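Local structure of uncharacterized protein (Bacteroides eggerthii DSM 20697, 4ECO) at residues 150-154 against 155-159; 438-442 against 443-447; 557-560 against 561-564. The protein is of unknown function but, as a leucine-rich repeat protein, probably binds other proteins. One frame throughout, in Å; residues are numbered along the deposited sequence. Where two conformers were deposited one is given.

Contact 1. Residues 150-154 against 155-159; sequences VDYDP and REDFS
Arg155 turns back on Asp153 and holds its carboxylate side-on through NE and one terminal nitrogen. NH2 stands 3.0 Å from Asp153 OD2, while NE lies 3.2 Å from Asp153 OD1 and also donates to OD2. Both oxygens use syn lone pairs and lie close to the guanidinium plane, although the two flat groups are turned 31° apart. The bend at chi3 (-52°) folds the arginine chain back to allow this grip, and NH1 goes to the carbonyl of Lys173. A short acid suits the place because its OD1 also takes the backbone N of Arg155 at 3.3 Å, from above the carboxylate plane, making an Asx turn. Backbone bonds tighten the same corner: Glu156 N donates to Asp153 O at 3.0 Å, and Asp157 N makes a weak bond to Pro154 O. Proline, with its fixed phi, fits this start of a 3-10 turn. Toward the solenoid, Asp157 OD2 accepts from Asn439 of strand 435-439.

The other side is looser. Glu156 CG lies near the Tyr152 hydroxyl, a doubtful contact because the tyrosine has two conformers. The Glu156 carboxylate leads away to a salt bridge with Lys163. The whole is a short 3-10 turn between helices 144-149 and 160-168, the second N-capped by Ser159, in an excursion of the chain that rests on the parallel strands of the leucine-rich repeat solenoid.

Contact 2. Residues 438-442 against 443-447; sequences INLSN and NQISK
The buried amide of Asn443 turns ND2 back on two successive carbonyls of its own turn, Leu440 O at 3.2 Å and Ser441 O at 3.3 Å. Both bonds are weak, the first fairly straight (158°) and the second strongly bent (121°). Firmer partners lie in the preceding coil, where ND2 also donates to Phe409 O and OD1 accepts from Ile414 N. Asparagine suits the place because one short, flat group can both donate and accept, satisfying backbone atoms that the turn leaves inside the protein.

Beside it, Ile445 reaches CD1 to within 3.9 Å of Leu440 CB. With CG1 anti to the carbonyl carbon (chi1 -65°), the longer branch of the isoleucine is carried to the leucine, and this pair contributes to the apolar interior of the coil, where Leu452 of helix 451-454 also touches Leu440.

At the strand end, Asn439 OD1 accepts from Ser441 N at 3.1 Å, in the carbonyl plane, closing an Asx turn. Asn442 supports the bend with a positive phi, a conformation asparagine tolerates well.

Asn467 repeats the role of Asn443 one coil on, bonding to Leu440 O and Ile445 N. Ile438, Leu440, Asn443 and Ile445 occupy the positions of the LxLxxNxL signature of a leucine-rich repeat.

Contact 3. Residues 557-560 against 561-564; sequences EWPE and GITL
From Pro559 to Ile562 the backbone makes a type II beta turn, closed by Ile562 N donating to Pro559 O at 3.0 Å. It lies on the return path of a leucine-rich repeat coil, between parallel strands 540-542 and 570-572. Pro559 is also the centre of an inverse gamma turn, whose bond from Glu560 N to Trp558 O is weak, and beyond the corner residues 562-564 form a 3-10 turn. Gly561 takes the third position of the beta turn with a positive phi (107°), which glycine, lacking a side chain, adopts readily; it is the usual residue at this place in a type II turn.

The side chains pack over this corner. Ile562 spreads two branches against its neighbours: CD1 meets Pro559 CG at 3.7 Å, and CG2 approaches Trp558 CZ2 at 3.7 Å. Its chi1 of -161° sets CG1 anti to the backbone N, which carries CD1 to the proline. The rigid pyrrolidine touches both neighbours, for its CD covers one face of the indole, offset toward the rim. Trp558 can be buried here because its one polar side-chain atom, NE1, is bonded to Glu583 OE2.

The Glu560 side chain leaves the turn, and its bend at chi2 lets OE2 and OE1 accept from the backbone N atoms of Asn582 and Glu583. On the way, Glu560 CG comes to the indole edge, in the plane of the ring.

In the fold
Contact 1 is a surface contact, held mainly by charge and turn hydrogen bonds, whereas contacts 2 and 3 are buried pieces of the repeat coils. Contact 2 follows a strand and relies on asparagine amides to satisfy backbone atoms inside the solenoid; contact 3, on the return path of a later coil, relies on a glycine turn and packing of proline, isoleucine and tryptophan. Contacts 1 and 2 meet directly through the probable hydrogen bond between Asp157 and Asn439, so the excursion at 150-159 is anchored to strand 435-439. Contact 3 stands apart, its nearest atoms about 15 Å from contact 1 and about 22 Å from contact 2.

Contact 1. Residues 150-154 against 155-159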
loop_
_atom_site.group_PDB
_atom_site.type_symbol
_atom_site.label_atom_id
_atom_site.label_comp_id
_atom_site.label_asym_id
_atom_site.label_seq_id
_atom_site.Cartn_x
_atom_site.Cartn_y
_atom_site.Cartn_z
ATOM N N VAL A 150 3.215 0.405 -0.336
ATOM C CA VAL A 150 2.023 -0.371 0.031
ATOM C C VAL A 150 0.713 0.462 -0.050
ATOM O O VAL A 150 -0.285 -0.020 -0.619
ATOM C CB VAL A 150 2.192 -0.999 1.452
ATOM C CG1 VAL A 150 1.086 -1.987 1.758
ATOM C CG2 VAL A 150 3.552 -1.668 1.620
ATOM N N ASP A 151 0.697 1.656 0.556
ATOM C CA ASP A 151 -0.497 2.510 0.577
ATOM C C ASP A 151 -0.971 2.865 -0.807
ATOM O O ASP A 151 -0.157 3.187 -1.684
ATOM C CB ASP A 151 -0.248 3.806 1.350
ATOM C CG ASP A 151 -0.301 3.655 2.846
ATOM O OD1 ASP A 151 -0.886 2.637 3.328
ATOM O OD2 ASP A 151 0.200 4.567 3.543
ATOM N N TYR A 152 -2.303 2.770 -0.982
ATOM C CA TYR A 152 -3.033 3.023 -2.229
ATOM C C TYR A 152 -4.512 3.349 -1.913
ATOM O O TYR A 152 -5.071 2.760 -0.971
ATOM C CB TYR A 152 -2.905 1.767 -3.117
ATOM C CG TYR A 152 -3.456 1.829 -4.526
ATOM C CD1 TYR A 152 -2.773 2.508 -5.533
ATOM C CD2 TYR A 152 -4.542 1.045 -4.901
ATOM C CE1 TYR A 152 -3.231 2.501 -6.852
ATOM C CE2 TYR A 152 -5.002 1.025 -6.216
ATOM C CZ TYR A 152 -4.337 1.744 -7.189
ATOM O OH TYR A 152 -4.803 1.705 -8.475
ATOM N N ASP A 153 -5.147 4.257 -2.694
ATOM C CA ASP A 153 -6.560 4.558 -2.512
ATOM C C ASP A 153 -7.388 3.667 -3.476
ATOM O O ASP A 153 -7.334 3.880 -4.692
ATOM C CB ASP A 153 -6.861 6.050 -2.709
ATOM C CG ASP A 153 -8.270 6.506 -2.355
ATOM O OD1 ASP A 153 -9.078 5.660 -1.852
ATOM O OD2 ASP A 153 -8.568 7.710 -2.556
ATOM N N PRO A 154 -8.167 2.677 -2.950
ATOM C CA PRO A 154 -8.959 1.814 -3.845
ATOM C C PRO A 154 -9.999 2.604 -4.661
ATOM O O PRO A 154 -10.470 2.075 -5.667
ATOM C CB PRO A 154 -9.621 0.822 -2.882
ATOM C CG PRO A 154 -8.737 0.829 -1.655
ATOM C CD PRO A 154 -8.306 2.253 -1.538
ATOM N N ARG A 155 -10.312 3.886 -4.281
ATOM C CA ARG A 155 -11.271 4.713 -5.034
ATOM C C ARG A 155 -10.673 5.146 -6.404
ATOM O O ARG A 155 -11.401 5.566 -7.285
ATOM C CB ARG A 155 -11.727 5.928 -4.225
ATOM C CG ARG A 155 -12.355 5.546 -2.900
ATOM C CD ARG A 155 -12.727 6.748 -2.071
ATOM N NE ARG A 155 -11.580 7.635 -1.936
ATOM C CZ ARG A 155 -11.652 8.911 -1.584
ATOM N NH1 ARG A 155 -12.828 9.472 -1.330
ATOM N NH2 ARG A 155 -10.549 9.649 -1.518
ATOM N N GLU A 156 -9.370 4.960 -6.594
ATOM C CA GLU A 156 -8.627 5.244 -7.824
ATOM C C GLU A 156 -9.280 4.549 -9.047
ATOM O O GLU A 156 -9.292 5.097 -10.153
ATOM C CB GLU A 156 -7.154 4.772 -7.637
ATOM C CG GLU A 156 -6.215 5.044 -8.800
ATOM C CD GLU A 156 -6.118 6.471 -9.312
ATOM O OE1 GLU A 156 -6.144 7.417 -8.487
ATOM O OE2 GLU A 156 -5.980 6.634 -10.548
ATOM N N ASP A 157 -9.840 3.364 -8.824
ATOM C CA ASP A 157 -10.474 2.544 -9.850
ATOM C C ASP A 157 -11.821 3.082 -10.300
ATOM O O ASP A 157 -12.401 2.519 -11.244
ATOM C CB ASP A 157 -10.631 1.103 -9.376
ATOM C CG ASP A 157 -9.324 0.363 -9.419
ATOM O OD1 ASP A 157 -8.522 0.637 -10.338
ATOM O OD2 ASP A 157 -9.115 -0.520 -8.556
ATOM N N PHE A 158 -12.304 4.170 -9.665
ATOM C CA PHE A 158 -13.510 4.836 -10.116
ATOM C C PHE A 158 -13.218 5.562 -11.404
ATOM O O PHE A 158 -12.092 6.014 -11.610
ATOM C CB PHE A 158 -14.023 5.811 -9.067
ATOM C CG PHE A 158 -14.802 5.170 -7.966
ATOM C CD1 PHE A 158 -15.892 4.355 -8.252
ATOM C CD2 PHE A 158 -14.551 5.494 -6.643
ATOM C CE1 PHE A 158 -16.660 3.808 -7.232
ATOM C CE2 PHE A 158 -15.324 4.956 -5.619
ATOM C CZ PHE A 158 -16.360 4.098 -5.921
ATOM N N SER A 159 -14.224 5.702 -12.263
ATOM C CA SER A 159 -14.066 6.393 -13.536
ATOM C C SER A 159 -13.747 7.863 -13.306
ATOM O O SER A 159 -14.058 8.421 -12.242
ATOM C CB SER A 159 -15.331 6.254 -14.371
ATOM O OG SER A 159 -16.419 6.964 -13.805
#

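Contact 2. Residues 438-442 against 443-447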
loop_
_atom_site.group_PDB
_atom_site.type_symbol
_atom_site.label_atom_id
_atom_site.label_comp_id
_atom_site.label_asym_id
_atom_site.label_seq_id
_atom_site.Cartn_x
_atom_site.Cartn_y
_atom_site.Cartn_z
ATOM N N ILE A 438 -16.331 0.517 -1.194
ATOM C CA ILE A 438 -16.016 -0.881 -1.479
ATOM C C ILE A 438 -15.682 -0.984 -2.974
ATOM O O ILE A 438 -16.403 -0.476 -3.834
ATOM C CB ILE A 438 -17.107 -1.917 -1.001
ATOM C CG1 ILE A 438 -16.613 -3.364 -1.170
ATOM C CG2 ILE A 438 -18.475 -1.693 -1.618
ATOM C CD1 ILE A 438 -17.270 -4.358 -0.315
ATOM N N ASN A 439 -14.536 -1.584 -3.259
ATOM C CA ASN A 439 -14.086 -1.771 -4.628
ATOM C C ASN A 439 -14.250 -3.228 -4.965
ATOM O O ASN A 439 -13.461 -4.061 -4.519
ATOM C CB ASN A 439 -12.641 -1.292 -4.817
ATOM C CG ASN A 439 -12.177 -1.311 -6.260
ATOM O OD1 ASN A 439 -12.767 -1.938 -7.151
ATOM N ND2 ASN A 439 -11.086 -0.622 -6.519
ATOM N N LEU A 440 -15.303 -3.535 -5.711
ATOM C CA LEU A 440 -15.612 -4.891 -6.159
ATOM C C LEU A 440 -15.455 -5.005 -7.692
ATOM O O LEU A 440 -16.008 -5.933 -8.295
ATOM C CB LEU A 440 -17.026 -5.287 -5.719
ATOM C CG LEU A 440 -17.191 -5.625 -4.249
ATOM C CD1 LEU A 440 -18.645 -5.593 -3.867
ATOM C CD2 LEU A 440 -16.577 -6.965 -3.936
ATOM N N SER A 441 -14.692 -4.069 -8.319
ATOM C CA SER A 441 -14.466 -4.076 -9.775
ATOM C C SER A 441 -13.642 -5.314 -10.196
ATOM O O SER A 441 -12.967 -5.913 -9.364
ATOM C CB SER A 441 -13.792 -2.781 -10.252
ATOM O OG SER A 441 -12.547 -2.530 -9.621
ATOM N N ASN A 442 -13.731 -5.713 -11.467
ATOM C CA ASN A 442 -13.056 -6.886 -12.054
ATOM C C ASN A 442 -13.267 -8.160 -11.210
ATOM O O ASN A 442 -12.325 -8.721 -10.651
ATOM C CB ASN A 442 -11.566 -6.640 -12.291
ATOM C CG ASN A 442 -11.311 -5.929 -13.578
ATOM O OD1 ASN A 442 -11.485 -6.508 -14.659
ATOM N ND2 ASN A 442 -10.929 -4.646 -13.485
ATOM N N ASN A 443 -14.514 -8.618 -11.155
ATOM C CA ASN A 443 -14.900 -9.854 -10.472
ATOM C C ASN A 443 -15.883 -10.621 -11.377
ATOM O O ASN A 443 -15.917 -10.372 -12.588
ATOM C CB ASN A 443 -15.499 -9.548 -9.082
ATOM C CG ASN A 443 -14.489 -9.555 -7.975
ATOM O OD1 ASN A 443 -14.051 -10.602 -7.531
ATOM N ND2 ASN A 443 -14.119 -8.397 -7.475
ATOM N N GLN A 444 -16.683 -11.534 -10.813
ATOM C CA GLN A 444 -17.634 -12.295 -11.602
ATOM C C GLN A 444 -19.028 -12.201 -10.980
ATOM O O GLN A 444 -19.803 -13.170 -11.029
ATOM C CB GLN A 444 -17.163 -13.735 -11.716
ATOM C CG GLN A 444 -16.012 -13.901 -12.692
ATOM C CD GLN A 444 -15.567 -15.327 -12.759
ATOM O OE1 GLN A 444 -14.428 -15.661 -12.436
ATOM N NE2 GLN A 444 -16.475 -16.213 -13.131
ATOM N N ILE A 445 -19.363 -11.002 -10.438
ATOM C CA ILE A 445 -20.629 -10.725 -9.760
ATOM C C ILE A 445 -21.780 -10.650 -10.788
ATOM O O ILE A 445 -21.797 -9.736 -11.616
ATOM C CB ILE A 445 -20.503 -9.420 -8.906
ATOM C CG1 ILE A 445 -19.481 -9.601 -7.768
ATOM C CG2 ILE A 445 -21.880 -8.948 -8.351
ATOM C CD1 ILE A 445 -18.988 -8.284 -7.140
ATOM N N SER A 446 -22.754 -11.585 -10.698
ATOM C CA SER A 446 -23.945 -11.639 -11.592
ATOM C C SER A 446 -25.251 -11.238 -10.883
ATOM O O SER A 446 -26.266 -11.007 -11.546
ATOM C CB SER A 446 -24.125 -13.033 -12.179
ATOM O OG SER A 446 -23.960 -14.031 -11.188
ATOM N N LYS A 447 -25.214 -11.190 -9.545
ATOM C CA LYS A 447 -26.305 -10.837 -8.648
ATOM C C LYS A 447 -25.848 -9.694 -7.801
ATOM O O LYS A 447 -24.744 -9.752 -7.266
ATOM C CB LYS A 447 -26.718 -12.053 -7.782
ATOM C CG LYS A 447 -27.300 -13.231 -8.558
ATOM C CD LYS A 447 -28.613 -12.889 -9.274
ATOM C CE LYS A 447 -29.114 -14.066 -10.059
ATOM N NZ LYS A 447 -30.408 -13.765 -10.709
#

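Contact 3. Residues 557-560 against 561-564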
loop_
_atom_site.group_PDB
_atom_site.type_symbol
_atom_site.label_atom_id
_atom_site.label_comp_id
_atom_site.label_asym_id
_atom_site.label_seq_id
_atom_site.Cartn_x
_atom_site.Cartn_y
_atom_site.Cartn_z
ATOM N N GLU A 557 -32.314 6.308 -27.581
ATOM C CA GLU A 557 -33.179 7.189 -26.794
ATOM C C GLU A 557 -32.394 8.245 -25.982
ATOM O O GLU A 557 -31.576 7.910 -25.120
ATOM C CB GLU A 557 -34.036 6.325 -25.823
ATOM C CG GLU A 557 -35.002 7.069 -24.902
ATOM C CD GLU A 557 -35.584 6.289 -23.731
ATOM O OE1 GLU A 557 -35.462 5.042 -23.729
ATOM O OE2 GLU A 557 -36.160 6.926 -22.812
ATOM N N TRP A 558 -32.727 9.530 -26.207
ATOM C CA TRP A 558 -32.177 10.639 -25.434
ATOM C C TRP A 558 -33.008 10.779 -24.153
ATOM O O TRP A 558 -34.237 10.730 -24.235
ATOM C CB TRP A 558 -32.166 11.946 -26.253
ATOM C CG TRP A 558 -31.880 13.174 -25.424
ATOM C CD1 TRP A 558 -32.792 13.960 -24.775
ATOM C CD2 TRP A 558 -30.584 13.699 -25.086
ATOM N NE1 TRP A 558 -32.148 14.943 -24.064
ATOM C CE2 TRP A 558 -30.793 14.819 -24.250
ATOM C CE3 TRP A 558 -29.264 13.354 -25.441
ATOM C CZ2 TRP A 558 -29.731 15.601 -23.770
ATOM C CZ3 TRP A 558 -28.216 14.139 -24.978
ATOM C CH2 TRP A 558 -28.453 15.237 -24.140
ATOM N N PRO A 559 -32.387 10.984 -22.975
ATOM C CA PRO A 559 -33.182 11.151 -21.749
ATOM C C PRO A 559 -33.880 12.525 -21.705
ATOM O O PRO A 559 -33.368 13.481 -21.092
ATOM C CB PRO A 559 -32.133 11.008 -20.649
ATOM C CG PRO A 559 -30.870 11.578 -21.274
ATOM C CD PRO A 559 -30.937 11.094 -22.699
ATOM N N GLU A 560 -35.050 12.630 -22.370
ATOM C CA GLU A 560 -35.788 13.891 -22.403
ATOM C C GLU A 560 -36.164 14.293 -20.991
ATOM O O GLU A 560 -36.640 13.459 -20.221
ATOM C CB GLU A 560 -37.018 13.820 -23.311
ATOM C CG GLU A 560 -36.696 13.665 -24.790
ATOM C CD GLU A 560 -36.107 14.851 -25.532
ATOM O OE1 GLU A 560 -36.115 15.992 -24.999
ATOM O OE2 GLU A 560 -35.660 14.624 -26.681
ATOM N N GLY A 561 -35.803 15.517 -20.631
ATOM C CA GLY A 561 -36.009 16.037 -19.292
ATOM C C GLY A 561 -34.737 16.160 -18.475
ATOM O O GLY A 561 -34.752 16.817 -17.433
ATOM N N ILE A 562 -33.618 15.571 -18.945
ATOM C CA ILE A 562 -32.332 15.605 -18.233
ATOM C C ILE A 562 -31.860 17.071 -17.989
ATOM O O ILE A 562 -31.184 17.318 -16.987
ATOM C CB ILE A 562 -31.237 14.761 -18.934
ATOM C CG1 ILE A 562 -30.090 14.425 -17.954
ATOM C CG2 ILE A 562 -30.746 15.376 -20.261
ATOM C CD1 ILE A 562 -29.270 13.117 -18.275
ATOM N N THR A 563 -32.266 18.045 -18.836
ATOM C CA THR A 563 -31.859 19.448 -18.621
ATOM C C THR A 563 -32.535 20.015 -17.361
ATOM O O THR A 563 -32.118 21.065 -16.871
ATOM C CB THR A 563 -32.148 20.324 -19.837
ATOM O OG1 THR A 563 -33.555 20.411 -20.055
ATOM C CG2 THR A 563 -31.405 19.857 -21.086
ATOM N N LEU A 564 -33.529 19.284 -16.815
ATOM C CA LEU A 564 -34.229 19.674 -15.602
ATOM C C LEU A 564 -33.554 19.083 -14.332
ATOM O O LEU A 564 -34.064 19.292 -13.237
ATOM C CB LEU A 564 -35.709 19.276 -15.672
ATOM C CG LEU A 564 -36.543 19.917 -16.804
ATOM C CD1 LEU A 564 -37.987 19.603 -16.634
ATOM C CD2 LEU A 564 -36.421 21.423 -16.835
#